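Local coordinates for NOL1/NOP2/sun family protein (Enterococcus faecium, PDB 3M4X), which probably transfers a methyl group from S-adenosylmethionine to a cytosine of ribosomal RNA, as in the related RsmF enzymes, at residues E137-P140 against K141-K144; A166-V169 against P170-G174. All coordinates share one frame; numbering follows the deposited sequence.

Contact 1 (E137-P140 against K141-K144)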
loop_
_atom_site.group_PDB
_atom_site.type_symbol
_atom_site.label_atom_id
_atom_site.label_comp_id
_atom_site.label_asym_id
_atom_site.label_seq_id
_atom_site.Cartn_x
_atom_site.Cartn_y
_atom_site.Cartn_z
ATOM N N GLU A 137 -4.248 -9.213 3.063
ATOM C CA GLU A 137 -3.012 -9.882 3.451
ATOM C C GLU A 137 -3.384 -11.204 4.118
ATOM O O GLU A 137 -4.305 -11.251 4.933
ATOM C CB GLU A 137 -2.209 -9.004 4.408
ATOM C CG GLU A 137 -1.031 -9.702 5.043
ATOM C CD GLU A 137 -0.066 -10.294 4.025
ATOM O OE1 GLU A 137 0.040 -9.755 2.897
ATOM O OE2 GLU A 137 0.597 -11.301 4.361
ATOM N N ILE A 138 -2.674 -12.277 3.775
ATOM C CA ILE A 138 -3.056 -13.600 4.257
ATOM C C ILE A 138 -2.530 -13.874 5.665
ATOM O O ILE A 138 -3.173 -14.574 6.440
ATOM C CB ILE A 138 -2.653 -14.734 3.266
ATOM C CG1 ILE A 138 -3.382 -16.043 3.606
ATOM C CG2 ILE A 138 -1.151 -14.933 3.258
ATOM C CD1 ILE A 138 -3.182 -17.185 2.571
ATOM N N PHE A 139 -1.377 -13.309 6.004
ATOM C CA PHE A 139 -0.837 -13.452 7.359
ATOM C C PHE A 139 -1.416 -12.405 8.314
ATOM O O PHE A 139 -1.240 -11.212 8.106
ATOM C CB PHE A 139 0.692 -13.362 7.357
ATOM C CG PHE A 139 1.371 -14.482 6.613
ATOM C CD1 PHE A 139 1.964 -14.254 5.385
ATOM C CD2 PHE A 139 1.426 -15.762 7.152
ATOM C CE1 PHE A 139 2.598 -15.273 4.701
ATOM C CE2 PHE A 139 2.057 -16.792 6.475
ATOM C CZ PHE A 139 2.647 -16.549 5.245
ATOM N N PRO A 140 -2.094 -12.861 9.379
ATOM C CA PRO A 140 -2.761 -11.985 10.354
ATOM C C PRO A 140 -1.789 -10.977 10.976
ATOM O O PRO A 140 -2.149 -9.820 11.204
ATOM C CB PRO A 140 -3.248 -12.964 11.433
ATOM C CG PRO A 140 -3.269 -14.297 10.771
ATOM C CD PRO A 140 -2.178 -14.282 9.757
ATOM N N LYS A 141 -0.572 -11.436 11.257
ATOM C CA LYS A 141 0.480 -10.596 11.810
ATOM C C LYS A 141 0.832 -9.489 10.818
ATOM O O LYS A 141 0.981 -8.324 11.188
ATOM C CB LYS A 141 1.721 -11.442 12.111
ATOM C CG LYS A 141 2.034 -12.468 10.998
ATOM C CD LYS A 141 3.508 -12.917 10.978
ATOM C CE LYS A 141 3.801 -13.772 9.761
ATOM N NZ LYS A 141 5.256 -14.054 9.649
ATOM N N ARG A 142 0.967 -9.855 9.552
ATOM C CA ARG A 142 1.331 -8.876 8.545
ATOM C C ARG A 142 0.152 -7.953 8.230
ATOM O O ARG A 142 0.342 -6.786 7.909
ATOM C CB ARG A 142 1.869 -9.571 7.289
ATOM C CG ARG A 142 3.254 -10.187 7.513
ATOM C CD ARG A 142 3.771 -10.935 6.296
ATOM N NE ARG A 142 4.915 -11.769 6.651
ATOM C CZ ARG A 142 5.383 -12.772 5.906
ATOM N NH1 ARG A 142 4.802 -13.079 4.748
ATOM N NH2 ARG A 142 6.431 -13.475 6.322
ATOM N N ALA A 143 -1.063 -8.476 8.333
ATOM C CA ALA A 143 -2.240 -7.663 8.061
ATOM C C ALA A 143 -2.303 -6.492 9.046
ATOM O O ALA A 143 -2.679 -5.371 8.677
ATOM C CB ALA A 143 -3.508 -8.508 8.125
ATOM N N LYS A 144 -1.910 -6.761 10.290
ATOM C CA LYS A 144 -1.899 -5.748 11.339
ATOM C C LYS A 144 -0.962 -4.606 10.952
ATOM O O LYS A 144 -1.310 -3.424 11.085
ATOM C CB LYS A 144 -1.470 -6.376 12.670
ATOM C CG LYS A 144 -1.635 -5.489 13.902
ATOM C CD LYS A 144 -3.082 -5.441 14.387
ATOM C CE LYS A 144 -3.188 -4.726 15.741
ATOM N NZ LYS A 144 -4.583 -4.659 16.287
HETATM O O HOH W 1 2.588 -11.974 3.099
#

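Contact 2 (A166-V169 against P170-G174)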
loop_
_atom_site.group_PDB
_atom_site.type_symbol
_atom_site.label_atom_id
_atom_site.label_comp_id
_atom_site.label_asym_id
_atom_site.label_seq_id
_atom_site.Cartn_x
_atom_site.Cartn_y
_atom_site.Cartn_z
ATOM N N ALA A 166 -8.958 -17.218 -2.456
ATOM C CA ALA A 166 -10.177 -17.961 -2.757
ATOM C C ALA A 166 -11.331 -17.611 -1.823
ATOM O O ALA A 166 -12.487 -17.557 -2.236
ATOM C CB ALA A 166 -9.906 -19.485 -2.746
ATOM N N GLU A 167 -11.017 -17.375 -0.558
ATOM C CA GLU A 167 -12.030 -17.000 0.418
ATOM C C GLU A 167 -12.745 -15.700 0.053
ATOM O O GLU A 167 -13.847 -15.445 0.521
ATOM C CB GLU A 167 -11.399 -16.887 1.805
ATOM C CG GLU A 167 -10.794 -18.198 2.281
ATOM C CD GLU A 167 -9.999 -18.060 3.566
ATOM O OE1 GLU A 167 -9.568 -16.933 3.888
ATOM O OE2 GLU A 167 -9.797 -19.090 4.247
ATOM N N LEU A 168 -12.124 -14.882 -0.785
ATOM C CA LEU A 168 -12.683 -13.573 -1.122
ATOM C C LEU A 168 -13.678 -13.648 -2.271
ATOM O O LEU A 168 -14.554 -12.800 -2.412
ATOM C CB LEU A 168 -11.565 -12.601 -1.505
ATOM C CG LEU A 168 -10.570 -12.174 -0.425
ATOM C CD1 LEU A 168 -9.475 -11.295 -1.023
ATOM C CD2 LEU A 168 -11.272 -11.454 0.731
ATOM N N VAL A 169 -13.509 -14.658 -3.109
ATOM C CA VAL A 169 -14.288 -14.786 -4.324
ATOM C C VAL A 169 -15.794 -14.704 -4.103
ATOM O O VAL A 169 -16.466 -13.924 -4.775
ATOM C CB VAL A 169 -13.940 -16.078 -5.059
ATOM C CG1 VAL A 169 -14.852 -16.256 -6.257
ATOM C CG2 VAL A 169 -12.483 -16.040 -5.472
ATOM N N PRO A 170 -16.331 -15.501 -3.163
ATOM C CA PRO A 170 -17.782 -15.428 -2.969
ATOM C C PRO A 170 -18.252 -13.997 -2.715
ATOM O O PRO A 170 -19.333 -13.627 -3.151
ATOM C CB PRO A 170 -18.015 -16.309 -1.738
ATOM C CG PRO A 170 -16.886 -17.278 -1.758
ATOM C CD PRO A 170 -15.708 -16.528 -2.306
ATOM N N HIS A 171 -17.435 -13.197 -2.041
ATOM C CA HIS A 171 -17.811 -11.825 -1.715
ATOM C C HIS A 171 -17.570 -10.802 -2.823
ATOM O O HIS A 171 -18.187 -9.738 -2.825
ATOM C CB HIS A 171 -17.075 -11.366 -0.457
ATOM C CG HIS A 171 -17.335 -12.227 0.736
ATOM N ND1 HIS A 171 -18.259 -11.898 1.703
ATOM C CD2 HIS A 171 -16.803 -13.415 1.109
ATOM C CE1 HIS A 171 -18.280 -12.842 2.627
ATOM N NE2 HIS A 171 -17.406 -13.773 2.291
ATOM N N PHE A 172 -16.677 -11.114 -3.757
ATOM C CA PHE A 172 -16.203 -10.097 -4.693
ATOM C C PHE A 172 -16.182 -10.549 -6.146
ATOM O O PHE A 172 -15.519 -9.934 -6.991
ATOM C CB PHE A 172 -14.800 -9.649 -4.296
ATOM C CG PHE A 172 -14.757 -8.821 -3.049
ATOM C CD1 PHE A 172 -14.254 -9.343 -1.869
ATOM C CD2 PHE A 172 -15.196 -7.508 -3.060
ATOM C CE1 PHE A 172 -14.193 -8.563 -0.711
ATOM C CE2 PHE A 172 -15.139 -6.725 -1.914
ATOM C CZ PHE A 172 -14.641 -7.257 -0.738
ATOM N N SER A 173 -16.894 -11.630 -6.428
ATOM C CA SER A 173 -17.011 -12.134 -7.788
ATOM C C SER A 173 -17.465 -11.019 -8.738
ATOM O O SER A 173 -18.478 -10.359 -8.489
ATOM C CB SER A 173 -17.991 -13.314 -7.829
ATOM O OG SER A 173 -17.962 -13.953 -9.090
ATOM N N GLY A 174 -16.697 -10.808 -9.811
ATOM C CA GLY A 174 -16.963 -9.756 -10.786
ATOM C C GLY A 174 -17.010 -8.313 -10.279
ATOM O O GLY A 174 -17.598 -7.435 -10.933
#

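Contact 1 (E137-P140 against K141-K144)
F139 and A143 join across the first turn of helix 140-153: the amide of A143 gives its hydrogen to F139 O at 2.8 Å, nearly end-on to the carbonyl, and K144 N follows with a bond to P140 O at 3.2 Å. F139 is the N-cap and P140 the first helical residue, where no amide hydrogen is required for a bond to a preceding turn. Before the cap, E137 OE2 reaches forward along the chain to accept the amide hydrogen of F139 from above the carboxylate plane, 3.3 Å from F139 N. E137 CG, anti to the backbone N (chi1 170°), lies 3.5 Å from A143 N, and the bend at chi2 (56°) then turns the carboxylate toward F139 N and R142. The F139 ring and the R142 side chain run alongside each other; R142 NH1 comes obliquely to the ring, 3.1 Å from both CD1 and CE1, while F139 CG lies over one guanidinium face, the planes 63° apart. A water in plane at the edge of both groups accepts from R142 NH1 (3.0 Å) and donates to E137 OE2, bridging two opposite charges. K141 lies beside F139 too, its CE 4.0 Å from F139 CB; K141 NZ is 5.2 Å from the ring centroid, a long cation-pi geometry, at most weakly attractive. Within the Rossmann-type methyltransferase domain this turn joins strand 132-136 to helix 140-153; E137 OE1 accepts from A115 N in the loop after strand 108-111, and E137 O from N162, beyond parallel strand 158-161.

Contact 2 (A166-V169 against P170-G174)
The imidazole of H171 meets L168 O and E167 O at its edge, near its plane, with CD2 3.6 Å from E167 O; the phenyl ring of F172 likewise turns an edge to L168 O, through CD1 at 3.5 Å. Both rings therefore border the carbonyls in the closing turns of helix 165-172, which belongs to the Rossmann-type fold and is kinked at P170. Beyond this turn, F172 makes an edge-to-face contact with F175 and meets F176 with the planes at about 30°, so an aromatic cluster gathers where the chain leads into strand 176-182. P170 carries no amide hydrogen, and neither its N nor that of H171 bonds to the turn before. Past the kink, bonds between residues three apart (H171 N to L168 O, weak, and F172 N to V169 O) mix with weak ones four apart (F172 N to L168 O, S173 N to V169 O). F172 N stands 3.0 Å from V169 O, above the carbonyl plane (63° out of it). L168 CB adds an apolar touch to F172 CD1. S173 OG is held by Q307 O, and E167 OE1 reaches back to A164 N, while V169 packs on S219 and K222 of helix 205-222. At the kink itself, the P170 ring crosses the V169 side chain at about a right angle, and P170 CD sits 3.4 Å from A166 O, the carbonyl to which a helical N-H would otherwise point.

In the fold
Contact 1 and contact 2 follow one another along the chain, with the rest of helix 140-153 and strand 158-161 between them; their centres are 18 Å apart and their nearest atoms about 6 Å, without touching. The loop after that strand touches both, through N162 and A164 at contact 1 and A164 at contact 2. The centre of contact 1 is about 13 Å and that of contact 2 about 21 Å from the centre of the chain. Contact 1 lies at the end of strand 132-136, where in Rossmann-type methyltransferases an acidic residue commonly holds the ribose of S-adenosylmethionine, a role E137 may share; contact 2 is a packing turn farther out.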